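Local coordinates for probable LacI-family transcriptional regulator (Corynebacterium glutamicum ATCC 13032, PDB 3BIL), which probably acts as a LacI-family transcription factor that binds regulatory DNA to control gene expression, at residues R153-P156 / T160-T163; T109-S114 / E132-Q137. One frame throughout, in Å; residues are numbered along the deposited sequence.

Contact 1 of 2, residues R153-P156 / T160-T163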
loop_
_atom_site.group_PDB
_atom_site.type_symbol
_atom_site.label_atom_id
_atom_site.label_comp_id
_atom_site.label_asym_id
_atom_site.label_seq_id
_atom_site.Cartn_x
_atom_site.Cartn_y
_atom_site.Cartn_z
ATOM N N ARG A 153 5.604 -12.105 12.962
ATOM C CA ARG A 153 5.867 -11.891 14.386
ATOM C C ARG A 153 5.677 -13.156 15.199
ATOM O O ARG A 153 4.802 -13.965 14.911
ATOM C CB ARG A 153 4.965 -10.815 14.952
ATOM C CG ARG A 153 5.311 -9.468 14.480
ATOM C CD ARG A 153 4.384 -8.448 15.086
ATOM N NE ARG A 153 4.512 -7.160 14.405
ATOM C CZ ARG A 153 3.604 -6.189 14.439
ATOM N NH1 ARG A 153 2.486 -6.338 15.144
ATOM N NH2 ARG A 153 3.817 -5.063 13.767
ATOM N N GLU A 154 6.498 -13.296 16.233
ATOM C CA GLU A 154 6.564 -14.497 17.061
ATOM C C GLU A 154 6.006 -14.207 18.457
ATOM O O GLU A 154 6.246 -13.133 19.022
ATOM C CB GLU A 154 8.025 -14.958 17.206
ATOM C CG GLU A 154 8.492 -16.063 16.267
ATOM C CD GLU A 154 9.478 -17.065 16.935
ATOM O OE1 GLU A 154 9.970 -17.996 16.247
ATOM O OE2 GLU A 154 9.769 -16.937 18.145
ATOM N N LEU A 155 5.272 -15.172 19.013
ATOM C CA LEU A 155 4.848 -15.109 20.412
ATOM C C LEU A 155 6.073 -15.176 21.302
ATOM O O LEU A 155 6.940 -16.017 21.074
ATOM C CB LEU A 155 3.916 -16.268 20.747
ATOM C CG LEU A 155 2.451 -16.250 20.305
ATOM C CD1 LEU A 155 1.781 -17.515 20.824
ATOM C CD2 LEU A 155 1.710 -15.000 20.779
ATOM N N PRO A 156 6.145 -14.296 22.325
ATOM C CA PRO A 156 7.389 -14.131 23.084
ATOM C C PRO A 156 7.816 -15.333 23.940
ATOM O O PRO A 156 8.929 -15.305 24.464
ATOM C CB PRO A 156 7.111 -12.902 23.964
ATOM C CG PRO A 156 5.631 -12.876 24.121
ATOM C CD PRO A 156 5.070 -13.417 22.836
ATOM N N THR A 160 4.316 -23.328 20.989
ATOM C CA THR A 160 3.905 -24.517 20.209
ATOM C C THR A 160 3.303 -24.212 18.842
ATOM O O THR A 160 3.427 -25.045 17.913
ATOM C CB THR A 160 2.822 -25.421 20.922
ATOM O OG1 THR A 160 1.768 -24.602 21.445
ATOM C CG2 THR A 160 3.428 -26.289 22.023
ATOM N N ILE A 161 2.618 -23.060 18.730
ATOM C CA ILE A 161 1.892 -22.686 17.484
ATOM C C ILE A 161 2.843 -22.517 16.320
ATOM O O ILE A 161 3.782 -21.736 16.421
ATOM C CB ILE A 161 1.062 -21.382 17.597
ATOM C CG1 ILE A 161 0.431 -21.237 18.976
ATOM C CG2 ILE A 161 -0.002 -21.347 16.494
ATOM C CD1 ILE A 161 -0.707 -20.273 19.005
ATOM N N PRO A 162 2.607 -23.246 15.217
ATOM C CA PRO A 162 3.574 -23.167 14.118
ATOM C C PRO A 162 3.706 -21.721 13.646
ATOM O O PRO A 162 2.704 -21.034 13.458
ATOM C CB PRO A 162 2.961 -24.048 13.025
ATOM C CG PRO A 162 1.915 -24.876 13.703
ATOM C CD PRO A 162 1.470 -24.137 14.923
ATOM N N THR A 163 4.936 -21.246 13.510
ATOM C CA THR A 163 5.181 -19.892 13.037
ATOM C C THR A 163 6.105 -19.929 11.833
ATOM O O THR A 163 7.042 -20.716 11.801
ATOM C CB THR A 163 5.847 -18.997 14.109
ATOM O OG1 THR A 163 7.074 -19.595 14.516
ATOM C CG2 THR A 163 4.959 -18.793 15.335
#

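Contact 2 of 2, residues T109-S114 / E132-Q137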
loop_
_atom_site.group_PDB
_atom_site.type_symbol
_atom_site.label_atom_id
_atom_site.label_comp_id
_atom_site.label_asym_id
_atom_site.label_seq_id
_atom_site.Cartn_x
_atom_site.Cartn_y
_atom_site.Cartn_z
ATOM N N THR A 109 -7.402 -5.323 21.486
ATOM C CA THR A 109 -8.861 -5.434 21.586
ATOM C C THR A 109 -9.491 -5.739 20.221
ATOM O O THR A 109 -10.391 -6.585 20.127
ATOM C CB THR A 109 -9.506 -4.144 22.159
ATOM O OG1 THR A 109 -8.850 -3.775 23.377
ATOM C CG2 THR A 109 -11.003 -4.342 22.423
ATOM N N THR A 110 -9.020 -5.065 19.166
ATOM C CA THR A 110 -9.585 -5.298 17.836
ATOM C C THR A 110 -9.371 -6.756 17.394
ATOM O O THR A 110 -10.309 -7.397 16.945
ATOM C CB THR A 110 -9.073 -4.284 16.773
ATOM O OG1 THR A 110 -9.026 -2.971 17.327
ATOM C CG2 THR A 110 -10.006 -4.238 15.607
ATOM N N MET A 111 -8.148 -7.267 17.561
ATOM C CA MET A 111 -7.769 -8.636 17.163
ATOM C C MET A 111 -8.500 -9.669 18.002
ATOM O O MET A 111 -8.915 -10.738 17.503
ATOM C CB MET A 111 -6.256 -8.856 17.305
ATOM C CG MET A 111 -5.756 -10.227 16.790
ATOM S SD MET A 111 -4.003 -10.502 17.125
ATOM C CE MET A 111 -3.237 -9.204 16.125
ATOM N N SER A 112 -8.627 -9.344 19.285
ATOM C CA SER A 112 -9.470 -10.095 20.188
ATOM C C SER A 112 -10.846 -10.256 19.525
ATOM O O SER A 112 -11.285 -11.390 19.277
ATOM C CB SER A 112 -9.553 -9.372 21.532
ATOM O OG SER A 112 -9.913 -10.250 22.574
ATOM N N GLY A 113 -11.481 -9.128 19.179
ATOM C CA GLY A 113 -12.751 -9.117 18.446
ATOM C C GLY A 113 -12.781 -10.012 17.217
ATOM O O GLY A 113 -13.742 -10.750 17.003
ATOM N N SER A 114 -11.712 -9.964 16.422
ATOM C CA SER A 114 -11.612 -10.719 15.157
ATOM C C SER A 114 -11.558 -12.236 15.293
ATOM O O SER A 114 -12.296 -12.949 14.614
ATOM C CB SER A 114 -10.378 -10.269 14.375
ATOM O OG SER A 114 -10.629 -9.076 13.668
ATOM N N GLU A 132 1.220 -9.351 20.926
ATOM C CA GLU A 132 1.637 -10.088 22.124
ATOM C C GLU A 132 0.582 -10.104 23.221
ATOM O O GLU A 132 0.447 -11.089 23.949
ATOM C CB GLU A 132 2.946 -9.535 22.667
ATOM C CG GLU A 132 4.113 -9.879 21.787
ATOM C CD GLU A 132 5.398 -9.230 22.236
ATOM O OE1 GLU A 132 6.391 -9.361 21.481
ATOM O OE2 GLU A 132 5.413 -8.602 23.327
ATOM N N GLU A 133 -0.173 -9.016 23.328
ATOM C CA GLU A 133 -1.255 -8.912 24.299
ATOM C C GLU A 133 -2.446 -9.827 23.998
ATOM O O GLU A 133 -3.523 -9.626 24.550
ATOM C CB GLU A 133 -1.726 -7.471 24.384
ATOM C CG GLU A 133 -0.632 -6.512 24.756
ATOM C CD GLU A 133 -1.065 -5.584 25.855
ATOM O OE1 GLU A 133 -2.046 -4.835 25.635
ATOM O OE2 GLU A 133 -0.437 -5.617 26.941
ATOM N N CYS A 134 -2.243 -10.825 23.134
ATOM C CA CYS A 134 -3.286 -11.770 22.704
ATOM C C CYS A 134 -2.764 -13.189 22.797
ATOM O O CYS A 134 -3.382 -14.125 22.275
ATOM C CB CYS A 134 -3.719 -11.509 21.252
ATOM S SG CYS A 134 -4.804 -10.095 21.000
ATOM N N ALA A 135 -1.617 -13.343 23.449
ATOM C CA ALA A 135 -0.962 -14.638 23.568
ATOM C C ALA A 135 -1.903 -15.712 24.139
ATOM O O ALA A 135 -1.908 -16.852 23.674
ATOM C CB ALA A 135 0.308 -14.507 24.410
ATOM N N ASN A 136 -2.713 -15.330 25.129
ATOM C CA ASN A 136 -3.620 -16.268 25.795
ATOM C C ASN A 136 -4.733 -16.812 24.887
ATOM O O ASN A 136 -4.845 -18.032 24.709
ATOM C CB ASN A 136 -4.190 -15.658 27.088
ATOM C CG ASN A 136 -3.130 -15.472 28.180
ATOM O OD1 ASN A 136 -2.001 -15.974 28.083
ATOM N ND2 ASN A 136 -3.493 -14.741 29.224
ATOM N N GLN A 137 -5.526 -15.915 24.296
ATOM C CA GLN A 137 -6.646 -16.320 23.442
ATOM C C GLN A 137 -6.169 -17.147 22.282
ATOM O O GLN A 137 -6.889 -18.031 21.814
ATOM C CB GLN A 137 -7.366 -15.123 22.858
ATOM C CG GLN A 137 -7.249 -13.860 23.661
ATOM C CD GLN A 137 -7.897 -12.707 22.943
ATOM O OE1 GLN A 137 -8.852 -12.897 22.176
ATOM N NE2 GLN A 137 -7.385 -11.497 23.176
#

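Contact 1 of 2, residues R153-P156 / T160-T163
In the first lobe of the periplasmic-binding-protein fold, the link between neighbouring parallel strands 148-151 and 163-167 contains no helix, and E154 meets T163, and L155 meets I161, where this loop doubles back. L155 and I161 form the apolar half of the contact. Both CA-CB bonds point inward, and the side chains meet tip to tip through their CD1 methyls, 4.1 Å apart, although their CA atoms lie 8.6 Å apart. Branched aliphatic residues suit this place because they span the gap between the chain segments while also packing on E139 of helix 135-143. L155 also touches L150, and I161 touches V148, both on the preceding strand. E154 suits the exposed outer edge, where a charged group can stay in solvent; its bent chain crosses that of T163 at about a right angle. At T163 the hydroxyl sits between the backbone N and the carbonyl carbon (chi1 58°), which turns OG1 toward this glutamate. The backbone N of E154 is held separately by the hydroxyl of S197, in the second lobe. The carboxylate atom E154 OE1 stops 3.7 Å from T163 OG1, a polar proximity too long for a hydrogen bond.

Contact 2 of 2, residues T109-S114 / E132-Q137
S112 points its hydroxyl into the notch between the oxygen and nitrogen of the Q137 side-chain amide, while the preceding residue, M111, lays its sulfur beside that of C134. The serine OG is 2.9 Å from Q137 OE1 and lies out of the amide plane. It donates a weak hydrogen bond there: the C=O...OG angle at OE1 is only about 93°, so the hydroxyl comes from the flank of the carbonyl. Q137 reaches it with a chain extended beyond CG, and such a long amide suits a partly exposed position from which it must bridge two helices. The buried side of the contact is apolar. With CG anti to its backbone N (chi1 -175°), M111 stretches toward the other segment and then bends at chi3. Its SD comes to 4.0 Å from C134 SG, a van der Waals contact between two soft, polarisable atoms, and its CB is 4.2 Å from the same sulfur. The small cysteine fits the close backbone approach, S112 CA lying 6.9 Å from C134 CA. This is side-by-side packing of helix 108-120 and the start of helix 135-143 on one face of the parallel sheet, typical of the Rossmann-like lobes of periplasmic-binding-protein folds.

How the contacts relate
Contacts 1 and 2 adjoin in the same lobe, with centres about 14 Å apart, and both involve helix 135-143, which begins within contact 2 and is packed on by contact 1. Contact 2 sets this helix against helix 108-120; contact 1 supplies the loop that packs on it from another side. The two touch directly: L155 CD2 is 3.9 Å from A135 CA, and P156 CD is 3.8 Å from E132 CG. Salt bridges fasten the neighbourhood further, R153 to E106 just ahead of helix 108-120, and E132 to R200 of the second lobe. Contact 2 also borders the subunit interface, where T110 packs on Q89 of the second subunit, whereas contact 1 is untouched by that chain.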